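Local coordinates for Exo-1,5-alpha-L-arabinofuranobiosidase (Gibberella zeae, PDB 2YDT), which probably hydrolyses alpha-1,5-linked L-arabinofuranose chains from their ends, releasing arabinobiose units, at residues Ala216-Asn221 and Val278-Tyr283; Glu222-Tyr227 and Tyr247-Asp252; Asp38-Gly43 and Ile59-Asp64; Thr78-Gly83 and Gly109-Ser114. One frame throughout, in Å; residues are numbered along the deposited sequence. Where two conformers were deposited one is given.

Interaction 1: Ala216-Asn221 and Val278-Tyr283; sequences AKLPNN and VVWTPY. With SO4 (sulfate ion), chain G.
Ala216 is the small knob that seats this contact: its CB drops into a notch on the opposite strand walled by Val278 CG1, 4.1 Å away, and Trp280 CB, with the Val279-Trp280 peptide as floor. The two strands are the first strands of consecutive blades in a six-bladed beta-propeller, so the join runs from blade to blade. Side-chain shape and close packing hold it rather than paired backbones. Trp280 provides the big bump. Its CG is anti to the backbone N (chi1 174°), which carries the indole across to the 216-221 segment, where three consecutive residues shape a hollow for it. Lys217 O lies against the start of the side chain, 3.6 Å from Trp280 CB. Leu218 CD2 comes up to Trp280 CD1 at 3.8 Å. Pro219 CD sits 3.3 Å above the indole plane, offset toward the rim, and Pro219 CG reaches the far ring at CZ2. On the other side of that plane lies Pro282 N, so two prolines bracket the ring. Its polar edge is satisfied within its own blade, where NE1 donates to Asn287 O. Pro219 is also a corner of the type I turn from Leu218 to Asn221. Lys217 takes no part in the hollow with its side chain; fully extended, it leads away, and NZ donates to O4 of the sulfate ion at 2.8 Å.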
# COMPACT_ATOMS: atom_id res chain seq x y z
N ALA A 216 3.99 -1.37 9.74
CA ALA A 216 4.85 -0.34 10.24
C ALA A 216 5.59 -0.83 11.51
O ALA A 216 5.04 -1.61 12.29
CB ALA A 216 4.08 0.94 10.55
N LYS A 217 6.81 -0.36 11.69
CA LYS A 217 7.62 -0.68 12.87
C LYS A 217 7.41 0.36 13.98
O LYS A 217 7.51 1.55 13.72
CB LYS A 217 9.10 -0.73 12.52
CG LYS A 217 10.01 -1.28 13.66
CD LYS A 217 11.46 -1.39 13.22
CE LYS A 217 12.35 -1.99 14.33
NZ LYS A 217 13.80 -1.99 13.91
N LEU A 218 7.22 -0.13 15.21
CA LEU A 218 6.96 0.65 16.40
C LEU A 218 8.25 0.68 17.27
O LEU A 218 9.14 -0.13 17.09
CB LEU A 218 5.83 0.00 17.18
CG LEU A 218 4.54 -0.23 16.40
CD1 LEU A 218 3.45 -0.83 17.29
CD2 LEU A 218 4.11 1.06 15.72
N PRO A 219 8.35 1.67 18.16
CA PRO A 219 9.62 1.91 18.86
C PRO A 219 9.85 1.02 20.05
O PRO A 219 10.95 1.10 20.66
CB PRO A 219 9.49 3.35 19.31
CG PRO A 219 8.07 3.56 19.48
CD PRO A 219 7.39 2.75 18.41
N ASN A 220 8.90 0.16 20.36
CA ASN A 220 9.07 -0.92 21.35
C ASN A 220 9.51 -2.26 20.72
O ASN A 220 9.37 -3.34 21.31
CB ASN A 220 7.78 -1.11 22.13
CG ASN A 220 6.62 -1.54 21.24
OD1 ASN A 220 6.73 -1.50 20.01
ND2 ASN A 220 5.53 -1.97 21.85
N ASN A 221 10.03 -2.20 19.50
CA ASN A 221 10.39 -3.40 18.76
C ASN A 221 9.26 -4.30 18.28
O ASN A 221 9.49 -5.44 17.91
CB ASN A 221 11.39 -4.23 19.52
CG ASN A 221 12.70 -4.22 18.84
OD1 ASN A 221 13.08 -5.22 18.21
ND2 ASN A 221 13.37 -3.06 18.86
N VAL A 278 -0.98 2.09 6.75
CA VAL A 278 -0.39 2.49 8.03
C VAL A 278 1.03 3.00 7.89
O VAL A 278 1.81 2.48 7.09
CB VAL A 278 -0.42 1.32 9.08
CG1 VAL A 278 0.50 0.17 8.75
CG2 VAL A 278 -0.05 1.84 10.49
N VAL A 279 1.38 4.02 8.70
CA VAL A 279 2.77 4.41 8.92
C VAL A 279 2.95 4.67 10.41
O VAL A 279 1.96 4.78 11.15
CB VAL A 279 3.22 5.67 8.13
CG1 VAL A 279 3.18 5.37 6.65
CG2 VAL A 279 2.33 6.89 8.47
N TRP A 280 4.21 4.79 10.83
CA TRP A 280 4.55 5.26 12.17
C TRP A 280 5.56 6.38 12.01
O TRP A 280 6.51 6.31 11.21
CB TRP A 280 5.12 4.13 13.04
CG TRP A 280 5.62 4.62 14.41
CD1 TRP A 280 4.86 4.78 15.51
CD2 TRP A 280 6.93 5.07 14.74
NE1 TRP A 280 5.65 5.26 16.56
CE2 TRP A 280 6.91 5.47 16.10
CE3 TRP A 280 8.11 5.17 14.03
CZ2 TRP A 280 8.06 5.93 16.77
CZ3 TRP A 280 9.26 5.67 14.69
CH2 TRP A 280 9.21 6.03 16.05
N THR A 281 5.37 7.41 12.85
CA THR A 281 6.32 8.51 12.95
C THR A 281 6.78 8.67 14.41
O THR A 281 5.97 8.45 15.30
CB THR A 281 5.70 9.84 12.46
OG1 THR A 281 6.59 10.90 12.81
CG2 THR A 281 4.31 10.10 13.02
N PRO A 282 8.04 9.09 14.62
CA PRO A 282 8.52 9.42 15.98
C PRO A 282 7.83 10.64 16.61
O PRO A 282 7.94 10.83 17.84
CB PRO A 282 10.01 9.70 15.81
CG PRO A 282 10.32 9.58 14.42
CD PRO A 282 9.12 9.18 13.63
N TYR A 283 7.11 11.43 15.81
CA TYR A 283 6.37 12.58 16.35
C TYR A 283 5.43 12.15 17.48
O TYR A 283 4.75 11.13 17.39
CB TYR A 283 5.56 13.30 15.25
CG TYR A 283 4.62 14.33 15.87
CD1 TYR A 283 5.11 15.59 16.20
CD2 TYR A 283 3.30 14.01 16.20
CE1 TYR A 283 4.28 16.52 16.83
CE2 TYR A 283 2.47 14.94 16.83
CZ TYR A 283 2.99 16.19 17.12
OH TYR A 283 2.20 17.14 17.75
S SO4 G . 15.34 -4.24 11.15
O1 SO4 G . 15.35 -4.32 9.70
O2 SO4 G . 15.15 -5.56 11.72
O3 SO4 G . 16.60 -3.69 11.64
O4 SO4 G . 14.23 -3.35 11.52

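Interaction 2: Glu222-Tyr227 and Tyr247-Asp252; sequences EYIYVY and YRLSKD
Tyr227 and Arg248 meet tip to side: the phenol oxygen of Tyr227 takes the N-H of Arg248 NE at 3.1 Å, with an angle of 157° at the hydrogen, from slightly outside the guanidinium plane. Ring and guanidinium are turned 64° against each other, so they do not stack. Tyr227 CG stands between its own backbone N and carbonyl carbon (chi1 56°), which swings the ring across toward the arginine. Tyr203 OH ties the pair down, bonding to both Tyr227 OH and Arg248 NH2, while Arg248 NH1 donates to Phe256 O. The backbones beneath are antiparallel: strands 223-230 and 245-250 are the second and third strands of one propeller blade, with Tyr223-Ser250 and Tyr225-Arg248 as hydrogen-bonded pairs. On the face bearing Ile224, Val226, Tyr247 and Leu249, Leu249 lies alongside Ile224 and points the same way, CD2 to Ile224 CB 3.8 Å. The tip of Ile224 slants across the Tyr247 ring instead, with CD1 3.7 Å from Tyr247 CD1. Val226 CG2 packs against Tyr247 CB at 3.9 Å. On the other face the Tyr223 ring turns an edge to the backbone, CD2 being 3.6 Å from Lys251 O. Beside the 218-221 turn, Glu222 and Lys251 slant past each other in a weak salt bridge, OE2 to NZ 3.5 Å; Lys251 NZ finds a stronger partner in Asn220 O. Ser250 OG donates to Asp252 O at 2.7 Å and also meets Lys259 NZ.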
# COMPACT_ATOMS: atom_id res chain seq x y z
N GLU A 222 8.05 -3.81 18.34
CA GLU A 222 6.92 -4.51 17.76
C GLU A 222 6.62 -3.89 16.41
O GLU A 222 7.15 -2.83 16.05
CB GLU A 222 5.70 -4.43 18.64
CG GLU A 222 5.88 -5.35 19.85
CD GLU A 222 4.69 -5.57 20.69
OE1 GLU A 222 3.54 -5.19 20.32
OE2 GLU A 222 4.94 -6.12 21.80
N TYR A 223 5.80 -4.62 15.66
CA TYR A 223 5.32 -4.21 14.35
C TYR A 223 3.81 -4.26 14.35
O TYR A 223 3.24 -5.15 15.01
CB TYR A 223 5.82 -5.16 13.27
CG TYR A 223 7.29 -5.07 13.03
CD1 TYR A 223 7.81 -4.29 11.99
CD2 TYR A 223 8.17 -5.73 13.85
CE1 TYR A 223 9.16 -4.22 11.75
CE2 TYR A 223 9.55 -5.66 13.63
CZ TYR A 223 10.03 -4.90 12.61
OH TYR A 223 11.39 -4.84 12.42
N ILE A 224 3.19 -3.31 13.66
CA ILE A 224 1.74 -3.33 13.46
C ILE A 224 1.43 -3.70 12.00
O ILE A 224 1.97 -3.11 11.08
CB ILE A 224 1.08 -1.99 13.87
CG1 ILE A 224 -0.45 -2.10 13.80
CG2 ILE A 224 1.66 -0.79 13.05
CD1 ILE A 224 -1.21 -0.85 14.32
N TYR A 225 0.56 -4.69 11.87
CA TYR A 225 0.08 -5.24 10.60
C TYR A 225 -1.36 -4.83 10.44
O TYR A 225 -2.20 -5.23 11.26
CB TYR A 225 0.19 -6.75 10.69
CG TYR A 225 -0.24 -7.57 9.48
CD1 TYR A 225 0.62 -7.69 8.41
CD2 TYR A 225 -1.44 -8.20 9.43
CE1 TYR A 225 0.27 -8.46 7.29
CE2 TYR A 225 -1.82 -9.00 8.33
CZ TYR A 225 -0.94 -9.11 7.27
OH TYR A 225 -1.32 -9.87 6.19
N VAL A 226 -1.68 -4.14 9.34
CA VAL A 226 -3.00 -3.58 9.12
C VAL A 226 -3.59 -4.13 7.83
O VAL A 226 -2.86 -4.36 6.84
CB VAL A 226 -2.92 -2.02 9.09
CG1 VAL A 226 -4.29 -1.40 8.79
CG2 VAL A 226 -2.38 -1.51 10.49
N TYR A 227 -4.90 -4.37 7.84
CA TYR A 227 -5.59 -4.95 6.71
C TYR A 227 -7.06 -4.64 6.74
O TYR A 227 -7.58 -4.25 7.79
CB TYR A 227 -5.40 -6.46 6.61
CG TYR A 227 -5.79 -7.28 7.83
CD1 TYR A 227 -6.98 -7.98 7.89
CD2 TYR A 227 -4.96 -7.33 8.92
CE1 TYR A 227 -7.33 -8.72 9.04
CE2 TYR A 227 -5.32 -8.05 10.06
CZ TYR A 227 -6.47 -8.77 10.09
OH TYR A 227 -6.81 -9.50 11.21
N TYR A 247 -6.14 -4.90 12.76
CA TYR A 247 -4.69 -4.96 12.90
C TYR A 247 -4.25 -6.02 13.89
O TYR A 247 -5.03 -6.51 14.70
CB TYR A 247 -4.11 -3.59 13.26
CG TYR A 247 -4.47 -3.07 14.63
CD1 TYR A 247 -3.64 -3.28 15.75
CD2 TYR A 247 -5.68 -2.42 14.83
CE1 TYR A 247 -3.98 -2.74 17.01
CE2 TYR A 247 -6.04 -1.94 16.06
CZ TYR A 247 -5.19 -2.12 17.14
OH TYR A 247 -5.57 -1.59 18.34
N ARG A 248 -2.99 -6.38 13.79
CA ARG A 248 -2.31 -7.30 14.68
C ARG A 248 -0.96 -6.72 15.08
O ARG A 248 -0.35 -5.94 14.33
CB ARG A 248 -2.12 -8.67 14.00
CG ARG A 248 -3.44 -9.36 13.66
CD ARG A 248 -3.27 -10.64 12.96
NE ARG A 248 -4.57 -11.21 12.58
CZ ARG A 248 -4.82 -12.51 12.45
NH1 ARG A 248 -3.86 -13.39 12.64
NH2 ARG A 248 -6.02 -12.95 12.12
N LEU A 249 -0.46 -7.13 16.25
CA LEU A 249 0.84 -6.67 16.75
C LEU A 249 1.78 -7.86 17.00
O LEU A 249 1.35 -8.91 17.51
CB LEU A 249 0.65 -5.92 18.08
CG LEU A 249 -0.27 -4.72 18.01
CD1 LEU A 249 -0.77 -4.27 19.37
CD2 LEU A 249 0.44 -3.58 17.28
N SER A 250 3.04 -7.70 16.62
CA SER A 250 4.01 -8.79 16.76
C SER A 250 5.44 -8.27 16.82
O SER A 250 5.82 -7.39 16.08
CB SER A 250 3.88 -9.81 15.61
OG SER A 250 4.70 -10.96 15.85
N LYS A 251 6.25 -8.88 17.68
CA LYS A 251 7.66 -8.65 17.70
C LYS A 251 8.37 -9.15 16.44
O LYS A 251 9.28 -8.49 15.92
CB LYS A 251 8.26 -9.32 18.93
CG LYS A 251 9.10 -8.41 19.70
CD LYS A 251 8.22 -7.45 20.51
CE LYS A 251 8.75 -7.17 21.94
NZ LYS A 251 8.31 -5.83 22.60
N ASP A 252 7.90 -10.29 15.94
CA ASP A 252 8.42 -10.89 14.75
C ASP A 252 7.37 -10.70 13.64
O ASP A 252 6.29 -11.29 13.71
CB ASP A 252 8.69 -12.38 14.96
CG ASP A 252 9.38 -13.03 13.76
OD1 ASP A 252 9.30 -12.53 12.60
OD2 ASP A 252 10.02 -14.10 13.95

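Interaction 3: Asp38-Gly43 and Ile59-Asp64; sequences DGTLLG and IVKSKD
Lys61 leaves its strand with CG anti to the backbone N (chi1 172°) and stays extended to its end, while Thr40 holds CG2 anti to its own N; the two side chains therefore cross at about a right angle, with Thr40 CG2 3.7 Å from Lys61 CE. They belong to a beta-hairpin made of the second and third strands of a propeller blade, Thr40 just ahead of strand 41-47, and Ser62 and Asp64 open an Asp-box signature that runs on to Trp69. The lysine chain runs by the threonine methyl, and beyond it NZ bonds Tyr131 OH. Beside it, Leu42 CD2 is 3.9 Å from Lys61 CB and also touches Ile59 CG2. Leu41-Ser62 and Gly43-Val60 are hydrogen-bonded pairs, and the bond from Leu41 N to Ser62 O, at 3.0 Å, is nearly straight (179°). With no side chain on Gly43, Val60 CG2 settles tightly over that residue, 3.4 Å from Gly43 O. Trp69 packs on that same face, touching Leu41, Val60 and Ser62; Leu42 and Lys61 point to the other. Ser62 OG itself is tied into the Asp-box loop through Thr68 O and Gly66 N. Ahead of strand 41-47, Asp38 OD1 accepts from Thr40 N at 3.0 Å, making an Asx turn, and Asp38 OD2 forms a salt bridge with Lys129. Where the hairpin strands part, a single water spans the gap, donating to Gly39 O and to Ser62 O at 2.9 Å each.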
# COMPACT_ATOMS: atom_id res chain seq x y z
N ASP A 38 18.13 10.88 0.09
CA ASP A 38 18.52 12.27 -0.25
C ASP A 38 17.39 13.31 -0.18
O ASP A 38 17.62 14.48 -0.48
CB ASP A 38 19.25 12.31 -1.59
CG ASP A 38 18.37 12.02 -2.77
OD1 ASP A 38 17.12 11.90 -2.63
OD2 ASP A 38 18.98 11.89 -3.88
N GLY A 39 16.20 12.89 0.21
CA GLY A 39 15.08 13.77 0.38
C GLY A 39 14.18 13.92 -0.85
O GLY A 39 13.11 14.50 -0.73
N THR A 40 14.60 13.36 -1.99
CA THR A 40 13.77 13.26 -3.19
C THR A 40 12.51 12.45 -2.87
O THR A 40 12.58 11.48 -2.09
CB THR A 40 14.56 12.55 -4.32
OG1 THR A 40 15.55 13.46 -4.80
CG2 THR A 40 13.63 12.16 -5.50
N LEU A 41 11.36 12.82 -3.47
CA LEU A 41 10.16 11.98 -3.41
C LEU A 41 9.89 11.40 -4.78
O LEU A 41 10.08 12.08 -5.82
CB LEU A 41 8.93 12.77 -3.00
CG LEU A 41 8.99 13.51 -1.66
CD1 LEU A 41 7.66 14.20 -1.41
CD2 LEU A 41 9.28 12.63 -0.44
N LEU A 42 9.49 10.13 -4.80
CA LEU A 42 8.98 9.48 -5.99
C LEU A 42 7.54 9.09 -5.74
O LEU A 42 7.11 8.96 -4.60
CB LEU A 42 9.79 8.23 -6.32
CG LEU A 42 11.28 8.41 -6.59
CD1 LEU A 42 11.94 7.04 -6.89
CD2 LEU A 42 11.54 9.43 -7.76
N GLY A 43 6.79 8.99 -6.83
CA GLY A 43 5.41 8.57 -6.77
C GLY A 43 5.04 7.74 -7.97
O GLY A 43 5.65 7.89 -9.05
N ILE A 59 6.59 6.98 -13.13
CA ILE A 59 7.38 7.42 -11.99
C ILE A 59 7.56 8.91 -12.06
O ILE A 59 8.20 9.42 -12.99
CB ILE A 59 8.76 6.71 -11.96
CG1 ILE A 59 8.53 5.19 -11.84
CG2 ILE A 59 9.66 7.25 -10.78
CD1 ILE A 59 8.04 4.69 -10.45
N VAL A 60 6.98 9.59 -11.07
CA VAL A 60 7.15 11.05 -10.90
C VAL A 60 8.11 11.36 -9.78
O VAL A 60 8.29 10.58 -8.84
CB VAL A 60 5.81 11.78 -10.69
CG1 VAL A 60 4.97 11.70 -11.96
CG2 VAL A 60 5.05 11.22 -9.49
N LYS A 61 8.79 12.49 -9.90
CA LYS A 61 9.79 12.89 -8.91
C LYS A 61 9.50 14.33 -8.45
O LYS A 61 9.15 15.18 -9.29
CB LYS A 61 11.17 12.86 -9.55
CG LYS A 61 12.28 13.45 -8.66
CD LYS A 61 13.63 13.15 -9.28
CE LYS A 61 14.73 13.86 -8.54
NZ LYS A 61 16.07 13.45 -9.01
N SER A 62 9.65 14.56 -7.15
CA SER A 62 9.59 15.92 -6.58
C SER A 62 10.86 16.19 -5.78
O SER A 62 11.28 15.37 -4.97
CB SER A 62 8.40 16.07 -5.67
OG SER A 62 8.42 17.35 -5.01
N LYS A 63 11.44 17.36 -6.02
CA LYS A 63 12.59 17.79 -5.24
C LYS A 63 12.26 18.87 -4.21
O LYS A 63 13.17 19.37 -3.56
CB LYS A 63 13.63 18.38 -6.17
CG LYS A 63 13.88 17.55 -7.38
CD LYS A 63 15.34 17.37 -7.64
CE LYS A 63 15.87 18.49 -8.51
NZ LYS A 63 14.81 19.04 -9.43
N ASP A 64 11.00 19.26 -4.11
CA ASP A 64 10.56 20.31 -3.18
C ASP A 64 9.52 19.85 -2.20
O ASP A 64 8.62 20.58 -1.82
CB ASP A 64 10.11 21.55 -3.96
CG ASP A 64 9.01 21.27 -4.96
OD1 ASP A 64 8.41 20.17 -4.88
OD2 ASP A 64 8.73 22.17 -5.81
O HOH W 1 11.65 16.44 -2.31

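Interaction 4: Thr78-Gly83 and Gly109-Ser114; sequences TQNNWG and GSSIPS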
# COMPACT_ATOMS: atom_id res chain seq x y z
N THR A 78 8.99 -5.96 -19.11
CA THR A 78 9.97 -6.40 -20.14
C THR A 78 9.96 -7.91 -20.29
O THR A 78 10.65 -8.44 -21.17
CB THR A 78 11.36 -5.95 -19.78
OG1 THR A 78 11.79 -6.61 -18.60
CG2 THR A 78 11.44 -4.41 -19.59
N GLN A 79 9.16 -8.62 -19.49
CA GLN A 79 9.21 -10.07 -19.45
C GLN A 79 8.06 -10.79 -20.12
O GLN A 79 8.27 -11.84 -20.74
CB GLN A 79 9.29 -10.50 -17.98
CG GLN A 79 10.53 -9.98 -17.25
CD GLN A 79 11.81 -10.43 -17.93
OE1 GLN A 79 12.10 -11.63 -18.03
NE2 GLN A 79 12.51 -9.47 -18.50
N ASN A 80 6.83 -10.30 -19.94
CA ASN A 80 5.63 -11.09 -20.24
C ASN A 80 4.81 -10.64 -21.43
O ASN A 80 3.89 -11.33 -21.83
CB ASN A 80 4.69 -11.13 -18.99
CG ASN A 80 5.42 -11.42 -17.70
OD1 ASN A 80 6.18 -12.41 -17.61
ND2 ASN A 80 5.18 -10.61 -16.65
N ASN A 81 5.16 -9.49 -22.00
CA ASN A 81 4.35 -8.82 -23.01
C ASN A 81 2.89 -8.66 -22.55
O ASN A 81 1.95 -8.83 -23.33
CB ASN A 81 4.43 -9.53 -24.38
CG ASN A 81 4.09 -8.60 -25.54
OD1 ASN A 81 4.00 -7.37 -25.41
ND2 ASN A 81 3.92 -9.19 -26.71
N TRP A 82 2.73 -8.32 -21.28
CA TRP A 82 1.41 -8.12 -20.70
C TRP A 82 1.18 -6.66 -20.27
O TRP A 82 0.09 -6.11 -20.48
CB TRP A 82 1.27 -9.01 -19.43
CG TRP A 82 1.07 -10.47 -19.65
CD1 TRP A 82 0.78 -11.11 -20.82
CD2 TRP A 82 1.04 -11.45 -18.64
NE1 TRP A 82 0.61 -12.46 -20.60
CE2 TRP A 82 0.76 -12.70 -19.26
CE3 TRP A 82 1.24 -11.42 -17.25
CZ2 TRP A 82 0.67 -13.88 -18.52
CZ3 TRP A 82 1.14 -12.59 -16.54
CH2 TRP A 82 0.86 -13.80 -17.16
N GLY A 83 2.15 -6.08 -19.58
CA GLY A 83 1.99 -4.78 -18.91
C GLY A 83 2.15 -4.89 -17.40
O GLY A 83 2.04 -5.97 -16.83
N GLY A 109 4.73 -4.81 -8.15
CA GLY A 109 3.40 -4.64 -8.69
C GLY A 109 3.00 -5.88 -9.45
O GLY A 109 3.79 -6.84 -9.53
N SER A 110 1.79 -5.87 -10.00
CA SER A 110 1.25 -7.04 -10.64
C SER A 110 1.19 -6.86 -12.16
O SER A 110 0.55 -5.93 -12.66
CB SER A 110 -0.11 -7.35 -10.06
OG SER A 110 -0.56 -8.59 -10.58
N SER A 111 1.87 -7.78 -12.86
CA SER A 111 1.81 -7.88 -14.31
C SER A 111 0.63 -8.77 -14.68
O SER A 111 0.47 -9.85 -14.12
CB SER A 111 3.16 -8.46 -14.82
OG SER A 111 3.13 -8.55 -16.25
N ILE A 112 -0.22 -8.28 -15.58
CA ILE A 112 -1.52 -8.86 -15.86
C ILE A 112 -1.83 -8.60 -17.33
O ILE A 112 -1.76 -7.44 -17.79
CB ILE A 112 -2.64 -8.17 -15.02
CG1 ILE A 112 -2.33 -8.30 -13.52
CG2 ILE A 112 -4.07 -8.72 -15.34
CD1 ILE A 112 -3.33 -7.51 -12.61
N PRO A 113 -2.19 -9.64 -18.08
CA PRO A 113 -2.59 -9.37 -19.46
C PRO A 113 -3.88 -8.60 -19.52
O PRO A 113 -4.65 -8.59 -18.58
CB PRO A 113 -2.78 -10.77 -20.05
CG PRO A 113 -3.13 -11.64 -18.87
CD PRO A 113 -2.40 -11.04 -17.69
N SER A 114 -4.12 -7.93 -20.64
CA SER A 114 -5.29 -7.06 -20.79
C SER A 114 -6.60 -7.77 -20.50
O SER A 114 -7.54 -7.16 -20.01
CB SER A 114 -5.37 -6.48 -22.21
OG SER A 114 -4.26 -5.65 -22.53
O HOH W 2 -1.73 -7.22 -22.25
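Ser111 OG is gripped from two sides by the 78-83 loop: Asn80 ND2 donates to it at 2.9 Å, lying with the oxygen close to its own amide plane, and the hydroxyl in turn donates a hydrogen bond to Gly83 O, also 2.9 Å away. Gly83 O takes a second, weak bond from Ile112 N. The other N-H of Asn80 ND2 goes to Glu122 OE2, which fixes the amide's rotation. Next to this polar knot lies Trp82, sandwiched flat. Pro113 CD stands over the centre of its six-membered ring, 3.7 Å from the centroid and 17° off the normal, a CH-pi contact with the proline and the indole side by side; Asn80 CB covers the opposite face, offset toward the rim. Ser111 OG comes in at the ring's edge, 3.6 Å from Trp82 CE3. A water closes the outer end, donating to Trp82 O and accepting from Ser114 N at 3.0 Å. The loop keeps its curl through Asp77, whose carboxylate receives the backbone N-H groups of Gln79, Asn80, Trp82 and Gly83. In the propeller this is a blade junction. The loop leaves strand 70-75, the last strand of one blade, and leads to strand 84-85; the tail of strand 105-111, second in the next blade, receives it, while Leu120 of the adjacent strand 119-126 also touches Trp82 and Arg85 NE bonds Ile112 O.

From the N terminus, interaction 3 comes first, closing a short hairpin between neighbouring strands of a single blade. Interaction 4 follows in series: it pins the loop leaving that blade onto the end of a strand in the next; residues 65-77 connect the two, which do not touch. A long run then leads to interaction 1, which closes the widest loop, from 216 to 283, and joins two consecutive blades. Interaction 2 lies wholly within that loop, pairing strands of the earlier of these blades, and the two touch directly through Ala216-Ile224 and Asn220-Lys251. None of the four cross. Interaction 4 sits across the propeller's centre from interactions 1 and 2.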